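Local coordinates for malate Synthase (Haloferax volcanii, PDB 3OYZ), which catalyses the magnesium-dependent Claisen condensation of acetyl-CoA with glyoxylate to malyl-CoA and its hydrolysis to malate in the glyoxylate cycle, at residues Ala199-Pro202 against Leu206-Trp209; Asp233-Val238 against Ala363-Gln368. One frame throughout, in Å; residues are numbered along the deposited sequence.

In the fold
Counted from the N terminus, interaction 1 comes first: it closes a short loop between helix 190-197 and helix 210-223, in the connection that follows barrel strand 183-188 and helix 190-197. Three residues separate its two sides. The chain then runs through helix 210-223 and strand 226-229 into residues 233-238, where interaction 2 opens; this contact spans 124 residues and closes on strand 364-369. The two neither nest nor cross, but follow one another in series, their centres about 17 Å apart. Interaction 1 is local to the barrel, whereas interaction 2 ties a barrel loop to the antiparallel sheet 364-369/382-387 beside acetyl-CoA. They touch where Leu206 CG packs against Asp233 OD2 at 3.9 Å.

Interaction 1 (Ala199-Pro202 against Leu206-Trp209)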
ATOM      1  N   ALA A 199      15.472  -3.859  -4.855  1.00 33.55           N
ATOM      2  CA  ALA A 199      15.215  -4.545  -3.636  1.00 33.76           C
ATOM      3  C   ALA A 199      16.240  -5.690  -3.522  1.00 34.54           C
ATOM      4  O   ALA A 199      16.770  -6.169  -4.515  1.00 35.11           O
ATOM      5  CB  ALA A 199      13.796  -5.082  -3.615  1.00 31.66           C
ATOM      6  N   MET A 200      16.402  -6.189  -2.309  1.00 37.13           N
ATOM      7  CA  MET A 200      17.221  -7.383  -2.125  1.00 39.83           C
ATOM      8  C   MET A 200      16.710  -8.202  -0.968  1.00 38.86           C
ATOM      9  O   MET A 200      15.995  -7.735  -0.068  1.00 37.11           O
ATOM     10  CB  MET A 200      18.711  -7.034  -2.069  1.00 41.05           C
ATOM     11  CG  MET A 200      19.177  -6.218  -0.897  1.00 46.94           C
ATOM     12  SD  MET A 200      20.832  -5.550  -1.290  1.00 54.12           S
ATOM     13  CE  MET A 200      21.037  -4.758   0.259  1.00 49.91           C
ATOM     14  N   THR A 201      16.976  -9.500  -1.041  1.00 41.11           N
ATOM     15  CA  THR A 201      16.594 -10.342   0.106  1.00 41.11           C
ATOM     16  C   THR A 201      17.769 -11.252   0.498  1.00 43.08           C
ATOM     17  O   THR A 201      18.554 -11.572  -0.391  1.00 42.51           O
ATOM     18  CB  THR A 201      15.418 -11.278  -0.302  1.00 41.72           C
ATOM     19  OG1 THR A 201      15.847 -12.079  -1.413  1.00 41.06           O
ATOM     20  CG2 THR A 201      14.096 -10.509  -0.694  1.00 37.83           C
ATOM     21  N   PRO A 202      17.841 -11.744   1.750  1.00 43.99           N
ATOM     22  CA  PRO A 202      18.973 -12.626   2.155  1.00 45.53           C
ATOM     23  C   PRO A 202      19.128 -13.890   1.265  1.00 45.66           C
ATOM     24  O   PRO A 202      20.253 -14.241   0.895  1.00 48.80           O
ATOM     25  CB  PRO A 202      18.599 -12.993   3.591  1.00 45.21           C
ATOM     26  CG  PRO A 202      17.692 -11.863   4.049  1.00 47.37           C
ATOM     27  CD  PRO A 202      16.819 -11.710   2.812  1.00 44.02           C
ATOM     28  N   LEU A 206      12.457 -13.615  -4.724  1.00 40.08           N
ATOM     29  CA  LEU A 206      11.656 -12.405  -4.925  1.00 39.63           C
ATOM     30  C   LEU A 206      10.984 -11.947  -3.642  1.00 37.68           C
ATOM     31  O   LEU A 206      10.395 -12.756  -2.914  1.00 36.95           O
ATOM     32  CB  LEU A 206      10.563 -12.693  -5.949  1.00 38.96           C
ATOM     33  CG  LEU A 206      11.031 -12.950  -7.363  1.00 41.01           C
ATOM     34  CD1 LEU A 206       9.734 -13.171  -8.176  1.00 44.18           C
ATOM     35  CD2 LEU A 206      11.798 -11.782  -7.963  1.00 37.74           C
ATOM     36  N   PRO A 207      11.052 -10.634  -3.320  1.00 36.28           N
ATOM     37  CA  PRO A 207      10.121 -10.153  -2.308  1.00 35.45           C
ATOM     38  C   PRO A 207       8.647 -10.432  -2.740  1.00 32.81           C
ATOM     39  O   PRO A 207       8.308 -10.583  -3.905  1.00 34.16           O
ATOM     40  CB  PRO A 207      10.330  -8.607  -2.321  1.00 35.22           C
ATOM     41  CG  PRO A 207      11.561  -8.381  -3.068  1.00 34.84           C
ATOM     42  CD  PRO A 207      11.802  -9.571  -4.003  1.00 36.02           C
ATOM     43  N   ALA A 208       7.724 -10.392  -1.801  1.00 33.79           N
ATOM     44  CA  ALA A 208       6.314 -10.651  -2.065  1.00 32.91           C
ATOM     45  C   ALA A 208       5.511  -9.467  -2.660  1.00 32.32           C
ATOM     46  O   ALA A 208       4.453  -9.684  -3.290  1.00 32.04           O
ATOM     47  CB  ALA A 208       5.695 -11.175  -0.754  1.00 35.11           C
ATOM     48  N   TRP A 209       6.018  -8.241  -2.485  1.00 31.86           N
ATOM     49  CA  TRP A 209       5.385  -6.972  -2.993  1.00 30.85           C
ATOM     50  C   TRP A 209       3.863  -6.950  -2.891  1.00 32.57           C
ATOM     51  O   TRP A 209       3.156  -6.743  -3.887  1.00 32.26           O
ATOM     52  CB  TRP A 209       5.756  -6.822  -4.470  1.00 32.52           C
ATOM     53  CG  TRP A 209       7.219  -6.725  -4.736  1.00 29.24           C
ATOM     54  CD1 TRP A 209       8.004  -7.562  -5.472  1.00 30.55           C
ATOM     55  CD2 TRP A 209       8.036  -5.615  -4.345  1.00 30.65           C
ATOM     56  NE1 TRP A 209       9.259  -7.039  -5.545  1.00 30.83           N
ATOM     57  CE2 TRP A 209       9.312  -5.839  -4.870  1.00 29.23           C
ATOM     58  CE3 TRP A 209       7.775  -4.427  -3.640  1.00 30.56           C
ATOM     59  CZ2 TRP A 209      10.382  -4.944  -4.658  1.00 28.07           C
ATOM     60  CZ3 TRP A 209       8.821  -3.508  -3.471  1.00 32.50           C
ATOM     61  CH2 TRP A 209      10.119  -3.791  -3.958  1.00 33.27           C
TER
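The loop that joins helix 190-197 to helix 210-223 in the TIM barrel folds back on itself, bringing Ala199 and Thr201 against Pro207 and Trp209. Ala199 CB approaches the six-membered part of the indole obliquely, 3.6 Å from Trp209 CZ2. The same methyl also meets Pro207 CG at 4.0 Å, so it is shared between the two rings. Pro207 in turn lays its CB 3.7 Å above the Trp209 ring plane, displaced toward the rim. With CG beside its backbone N (chi1 -61°), Trp209 extends its benzo end to Ala199 from the N-cap position of helix 210-223, while NE1 bonds to Thr194 OG1 on the preceding helix. Thr201 splits its two branches. CG2 crosses to Pro207, 4.1 Å from CG, whereas OG1, held between the backbone N and the carbonyl carbon (chi1 59°), is hydrogen-bonded to Glu205 O and Gly204 N within the loop. A neighbouring subunit also packs here, its Ala250 against Ala199 and its Lys251 against Trp209. No hydrogen bond links the two segments directly: two methyls, a proline ring and an indole close the loop by apolar packing, while polar bonds to the intervening loop and the preceding helix fix its threonine and tryptophan.

Interaction 2 (Asp233-Val238 against Ala363-Gln368); sequences DDIRDV and AIAMTQ. With ACO (acetyl coenzyme *a), chain B.
Arg236 and Ala365 meet at the acetyl-CoA pocket, where the loop after barrel strand 226-229 reaches strand 364-369 of a two-stranded antiparallel sheet. The polar contacts belong to the arginine. Its NH2 gives a nearly straight hydrogen bond (165°) to acetyl-CoA O5A, a pyrophosphate oxygen, at 2.9 Å. NH1 adds a weak, more bent one at 3.3 Å, both to O5A, which lies at the guanidinium edge near its plane. NE forms a salt bridge with Asp384 on the partner strand 382-387. A bend at chi2 (-58°), followed by an extended chi3, carries the group to the phosphates. Van der Waals contacts come from Ile235 and the two alanines. Ile235 CD1 lies 3.6 Å above the guanidinium plane, over its centre, and also touches acetyl-CoA CCP at 3.8 Å and Ala365 CB at 4.4 Å. Ala365 CB approaches Arg236 NH2 obliquely at 3.8 Å, and Ala363 CB rests on the pantetheine arm, 3.5 Å from C6P. A leucine in place of Arg236 would probably leave O5A without these two donors and Asp384 without this cationic partner. The guanidinium thus appears to balance charge on two sides, between the coenzyme's pyrophosphate and an aspartate of strand 382-387.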
ATOM      1  N   ASP A 233       8.686 -18.166  -9.527  1.00 40.86           N
ATOM      2  CA  ASP A 233       9.801 -18.809 -10.250  1.00 44.42           C
ATOM      3  C   ASP A 233      10.361 -20.045  -9.530  1.00 44.19           C
ATOM      4  O   ASP A 233      11.167 -20.747 -10.118  1.00 46.87           O
ATOM      5  CB  ASP A 233      10.946 -17.843 -10.631  1.00 44.85           C
ATOM      6  CG  ASP A 233      11.409 -16.947  -9.452  1.00 52.04           C
ATOM      7  OD1 ASP A 233      11.024 -17.200  -8.289  1.00 56.31           O
ATOM      8  OD2 ASP A 233      12.145 -15.947  -9.669  1.00 52.94           O
ATOM      9  N   ASP A 234       9.991 -20.316  -8.278  1.00 45.13           N
ATOM     10  CA  ASP A 234      10.241 -21.652  -7.684  1.00 46.98           C
ATOM     11  C   ASP A 234       9.304 -22.698  -8.268  1.00 44.65           C
ATOM     12  O   ASP A 234       8.337 -23.087  -7.598  1.00 42.79           O
ATOM     13  CB  ASP A 234      10.018 -21.591  -6.171  1.00 46.90           C
ATOM     14  CG  ASP A 234      11.046 -20.701  -5.479  1.00 54.87           C
ATOM     15  OD1 ASP A 234      12.035 -20.324  -6.136  1.00 56.02           O
ATOM     16  OD2 ASP A 234      10.889 -20.335  -4.292  1.00 59.55           O
ATOM     17  N   ILE A 235       9.524 -23.054  -9.537  1.00 45.03           N
ATOM     18  CA  ILE A 235       8.538 -23.761 -10.358  1.00 45.37           C
ATOM     19  C   ILE A 235       8.136 -25.122  -9.785  1.00 47.25           C
ATOM     20  O   ILE A 235       7.055 -25.629 -10.092  1.00 48.67           O
ATOM     21  CB  ILE A 235       9.013 -23.925 -11.806  1.00 45.84           C
ATOM     22  CG1 ILE A 235      10.447 -24.477 -11.811  1.00 47.46           C
ATOM     23  CG2 ILE A 235       9.121 -22.571 -12.508  1.00 44.76           C
ATOM     24  CD1 ILE A 235      10.995 -24.742 -13.233  1.00 50.06           C
ATOM     25  N   ARG A 236       8.962 -25.724  -8.937  1.00 47.71           N
ATOM     26  CA  ARG A 236       8.586 -27.056  -8.396  1.00 50.15           C
ATOM     27  C   ARG A 236       7.774 -26.986  -7.101  1.00 51.97           C
ATOM     28  O   ARG A 236       7.229 -28.010  -6.683  1.00 50.09           O
ATOM     29  CB  ARG A 236       9.789 -27.965  -8.109  1.00 49.77           C
ATOM     30  CG  ARG A 236      10.947 -27.911  -9.120  1.00 53.32           C
ATOM     31  CD  ARG A 236      10.524 -28.258 -10.543  1.00 58.05           C
ATOM     32  NE  ARG A 236      11.701 -28.143 -11.407  1.00 59.97           N
ATOM     33  CZ  ARG A 236      11.705 -28.230 -12.733  1.00 59.26           C
ATOM     34  NH1 ARG A 236      10.576 -28.374 -13.407  1.00 57.04           N
ATOM     35  NH2 ARG A 236      12.847 -28.114 -13.399  1.00 60.61           N
ATOM     36  N   ASP A 237       7.731 -25.804  -6.472  1.00 50.70           N
ATOM     37  CA  ASP A 237       7.067 -25.601  -5.180  1.00 50.72           C
ATOM     38  C   ASP A 237       5.562 -25.501  -5.424  1.00 50.57           C
ATOM     39  O   ASP A 237       4.979 -24.410  -5.570  1.00 47.20           O
ATOM     40  CB  ASP A 237       7.688 -24.364  -4.500  1.00 51.56           C
ATOM     41  CG  ASP A 237       7.151 -24.098  -3.110  1.00 53.66           C
ATOM     42  OD1 ASP A 237       6.353 -24.886  -2.561  1.00 52.90           O
ATOM     43  OD2 ASP A 237       7.561 -23.064  -2.542  1.00 59.82           O
ATOM     44  N   VAL A 238       4.909 -26.662  -5.461  1.00 48.12           N
ATOM     45  CA  VAL A 238       3.465 -26.687  -5.656  1.00 48.63           C
ATOM     46  C   VAL A 238       2.706 -25.980  -4.531  1.00 48.83           C
ATOM     47  O   VAL A 238       1.719 -25.266  -4.764  1.00 48.15           O
ATOM     48  CB  VAL A 238       2.941 -28.157  -5.816  1.00 51.40           C
ATOM     49  CG1 VAL A 238       1.394 -28.223  -5.751  1.00 48.73           C
ATOM     50  CG2 VAL A 238       3.485 -28.743  -7.109  1.00 48.62           C
ATOM     51  N   ALA A 363      15.591 -18.922 -20.902  1.00 64.90           N
ATOM     52  CA  ALA A 363      15.192 -19.372 -19.567  1.00 65.39           C
ATOM     53  C   ALA A 363      15.717 -20.774 -19.203  1.00 64.71           C
ATOM     54  O   ALA A 363      15.644 -21.710 -20.017  1.00 65.14           O
ATOM     55  CB  ALA A 363      13.663 -19.301 -19.413  1.00 65.01           C
ATOM     56  N   ILE A 364      16.204 -20.910 -17.967  1.00 63.62           N
ATOM     57  CA  ILE A 364      16.829 -22.148 -17.464  1.00 61.77           C
ATOM     58  C   ILE A 364      16.392 -22.368 -16.024  1.00 62.95           C
ATOM     59  O   ILE A 364      16.105 -21.404 -15.302  1.00 61.10           O
ATOM     60  CB  ILE A 364      18.374 -22.086 -17.552  1.00 60.62           C
ATOM     61  CG1 ILE A 364      18.975 -21.058 -16.575  1.00 58.65           C
ATOM     62  CG2 ILE A 364      18.794 -21.776 -18.995  1.00 58.60           C
ATOM     63  CD1 ILE A 364      20.494 -21.151 -16.360  1.00 54.97           C
ATOM     64  N   ALA A 365      16.308 -23.627 -15.607  1.00 62.64           N
ATOM     65  CA  ALA A 365      16.091 -23.916 -14.192  1.00 64.87           C
ATOM     66  C   ALA A 365      17.496 -23.978 -13.585  1.00 65.95           C
ATOM     67  O   ALA A 365      18.333 -24.740 -14.071  1.00 67.42           O
ATOM     68  CB  ALA A 365      15.279 -25.230 -13.988  1.00 63.90           C
ATOM     69  N   MET A 366      17.807 -23.121 -12.616  1.00 67.10           N
ATOM     70  CA  MET A 366      19.096 -23.172 -11.937  1.00 68.02           C
ATOM     71  C   MET A 366      18.917 -23.857 -10.589  1.00 69.14           C
ATOM     72  O   MET A 366      17.829 -23.789 -10.002  1.00 69.36           O
ATOM     73  CB  MET A 366      19.680 -21.782 -11.744  1.00 68.11           C
ATOM     74  CG  MET A 366      21.133 -21.781 -11.324  1.00 68.26           C
ATOM     75  SD  MET A 366      21.646 -20.056 -11.396  1.00 74.24           S
ATOM     76  CE  MET A 366      21.832 -19.798 -13.165  1.00 66.59           C
ATOM     77  N   THR A 367      19.982 -24.513 -10.124  1.00 70.03           N
ATOM     78  CA  THR A 367      19.897 -25.512  -9.056  1.00 70.43           C
ATOM     79  C   THR A 367      20.866 -25.241  -7.911  1.00 70.92           C
ATOM     80  O   THR A 367      22.039 -24.946  -8.138  1.00 70.49           O
ATOM     81  CB  THR A 367      20.085 -26.934  -9.628  1.00 70.51           C
ATOM     82  OG1 THR A 367      18.903 -27.316 -10.346  1.00 69.91           O
ATOM     83  CG2 THR A 367      20.318 -27.932  -8.530  1.00 71.38           C
ATOM     84  N   GLN A 368      20.343 -25.285  -6.690  1.00 71.93           N
ATOM     85  CA  GLN A 368      21.165 -25.371  -5.482  1.00 73.68           C
ATOM     86  C   GLN A 368      20.923 -26.764  -4.876  1.00 74.42           C
ATOM     87  O   GLN A 368      19.767 -27.156  -4.656  1.00 74.90           O
ATOM     88  CB  GLN A 368      20.842 -24.253  -4.479  1.00 73.63           C
ATOM     89  CG  GLN A 368      20.543 -22.915  -5.151  1.00 74.19           C
ATOM     90  CD  GLN A 368      19.802 -21.929  -4.264  1.00 73.63           C
ATOM     91  OE1 GLN A 368      18.692 -22.189  -3.789  1.00 72.02           O
ATOM     92  NE2 GLN A 368      20.416 -20.770  -4.068  1.00 69.46           N
TER
HETATM   93  N1A ACO B 434       6.150 -23.750 -22.824  1.00 53.78           N
HETATM   94  C2A ACO B 434       6.032 -24.875 -23.556  1.00 55.80           C
HETATM   95  N3A ACO B 434       6.476 -26.054 -23.086  1.00 55.93           N
HETATM   96  C4A ACO B 434       7.080 -26.190 -21.877  1.00 51.48           C
HETATM   97  C5A ACO B 434       7.219 -24.971 -21.051  1.00 52.58           C
HETATM   98  C6A ACO B 434       6.745 -23.692 -21.611  1.00 49.84           C
HETATM   99  N6A ACO B 434       6.938 -22.589 -20.840  1.00 41.53           N
HETATM  100  N7A ACO B 434       7.835 -25.320 -19.914  1.00 51.44           N
HETATM  101  C8A ACO B 434       8.094 -26.647 -20.001  1.00 52.36           C
HETATM  102  N9A ACO B 434       7.605 -27.170 -21.134  1.00 54.36           N
HETATM  103  C1B ACO B 434       7.713 -28.621 -21.493  1.00 55.72           C
HETATM  104  C2B ACO B 434       9.081 -29.111 -21.038  1.00 56.80           C
HETATM  105  O2B ACO B 434      10.034 -28.832 -22.062  1.00 53.85           O
HETATM  106  C3B ACO B 434       8.848 -30.588 -20.786  1.00 57.48           C
HETATM  107  O3B ACO B 434       8.845 -31.133 -22.109  1.00 66.57           O
HETATM  108  P3B ACO B 434       9.172 -32.695 -22.518  1.00 68.62           P
HETATM  109  O7A ACO B 434       7.749 -33.173 -22.762  1.00 59.08           O
HETATM  110  O8A ACO B 434       9.889 -33.175 -21.273  1.00 62.26           O
HETATM  111  O9A ACO B 434      10.079 -32.654 -23.727  1.00 63.28           O
HETATM  112  C4B ACO B 434       7.437 -30.594 -20.220  1.00 60.24           C
HETATM  113  O4B ACO B 434       6.775 -29.455 -20.789  1.00 61.14           O
HETATM  114  C5B ACO B 434       7.435 -30.422 -18.706  1.00 59.85           C
HETATM  115  O5B ACO B 434       8.470 -29.488 -18.393  1.00 57.79           O
HETATM  116  P1A ACO B 434       8.988 -29.254 -16.892  1.00 61.45           P
HETATM  117  O1A ACO B 434       9.724 -30.410 -16.294  1.00 64.37           O
HETATM  118  O2A ACO B 434       7.752 -28.859 -16.139  1.00 62.49           O
HETATM  119  O3A ACO B 434      10.003 -28.016 -16.849  1.00 61.06           O
HETATM  120  P2A ACO B 434      11.506 -28.119 -17.394  1.00 60.67           P
HETATM  121  O4A ACO B 434      11.242 -28.859 -18.666  1.00 59.23           O
HETATM  122  O5A ACO B 434      12.395 -28.419 -16.205  1.00 59.56           O
HETATM  123  O6A ACO B 434      11.968 -26.606 -17.774  1.00 60.87           O
HETATM  124  CBP ACO B 434      11.934 -24.148 -17.695  1.00 52.29           C
HETATM  125  CCP ACO B 434      11.858 -25.464 -16.911  1.00 52.71           C
HETATM  126  CDP ACO B 434      13.257 -24.040 -18.451  1.00 50.23           C
HETATM  127  CEP ACO B 434      11.902 -23.022 -16.669  1.00 53.70           C
HETATM  128  CAP ACO B 434      10.816 -24.013 -18.736  1.00 47.03           C
HETATM  129  OAP ACO B 434       9.633 -24.372 -18.035  1.00 44.25           O
HETATM  130  C9P ACO B 434      10.637 -22.612 -19.284  1.00 51.07           C
HETATM  131  O9P ACO B 434      11.475 -22.143 -20.061  1.00 51.97           O
HETATM  132  N8P ACO B 434       9.560 -21.935 -18.852  1.00 50.03           N
HETATM  133  C7P ACO B 434       9.319 -20.587 -19.351  1.00 48.96           C
HETATM  134  C6P ACO B 434      10.271 -19.534 -18.763  1.00 49.60           C
HETATM  135  C5P ACO B 434       9.690 -18.196 -19.180  1.00 46.12           C
HETATM  136  O5P ACO B 434       8.652 -18.159 -19.838  1.00 45.07           O
HETATM  137  N4P ACO B 434      10.343 -17.122 -18.737  1.00 46.02           N
HETATM  138  C3P ACO B 434       9.934 -15.750 -18.981  1.00 43.71           C
HETATM  139  C2P ACO B 434       8.644 -15.398 -18.236  1.00 44.36           C
HETATM  140  S1P ACO B 434       9.316 -14.828 -16.703  1.00 49.96           S
HETATM  141  C   ACO B 434       9.867 -13.246 -16.878  1.00 49.65           C
HETATM  142  O   ACO B 434      10.072 -12.722 -17.955  1.00 49.96           O
HETATM  143  CH3 ACO B 434      10.161 -12.497 -15.615  1.00 48.62           C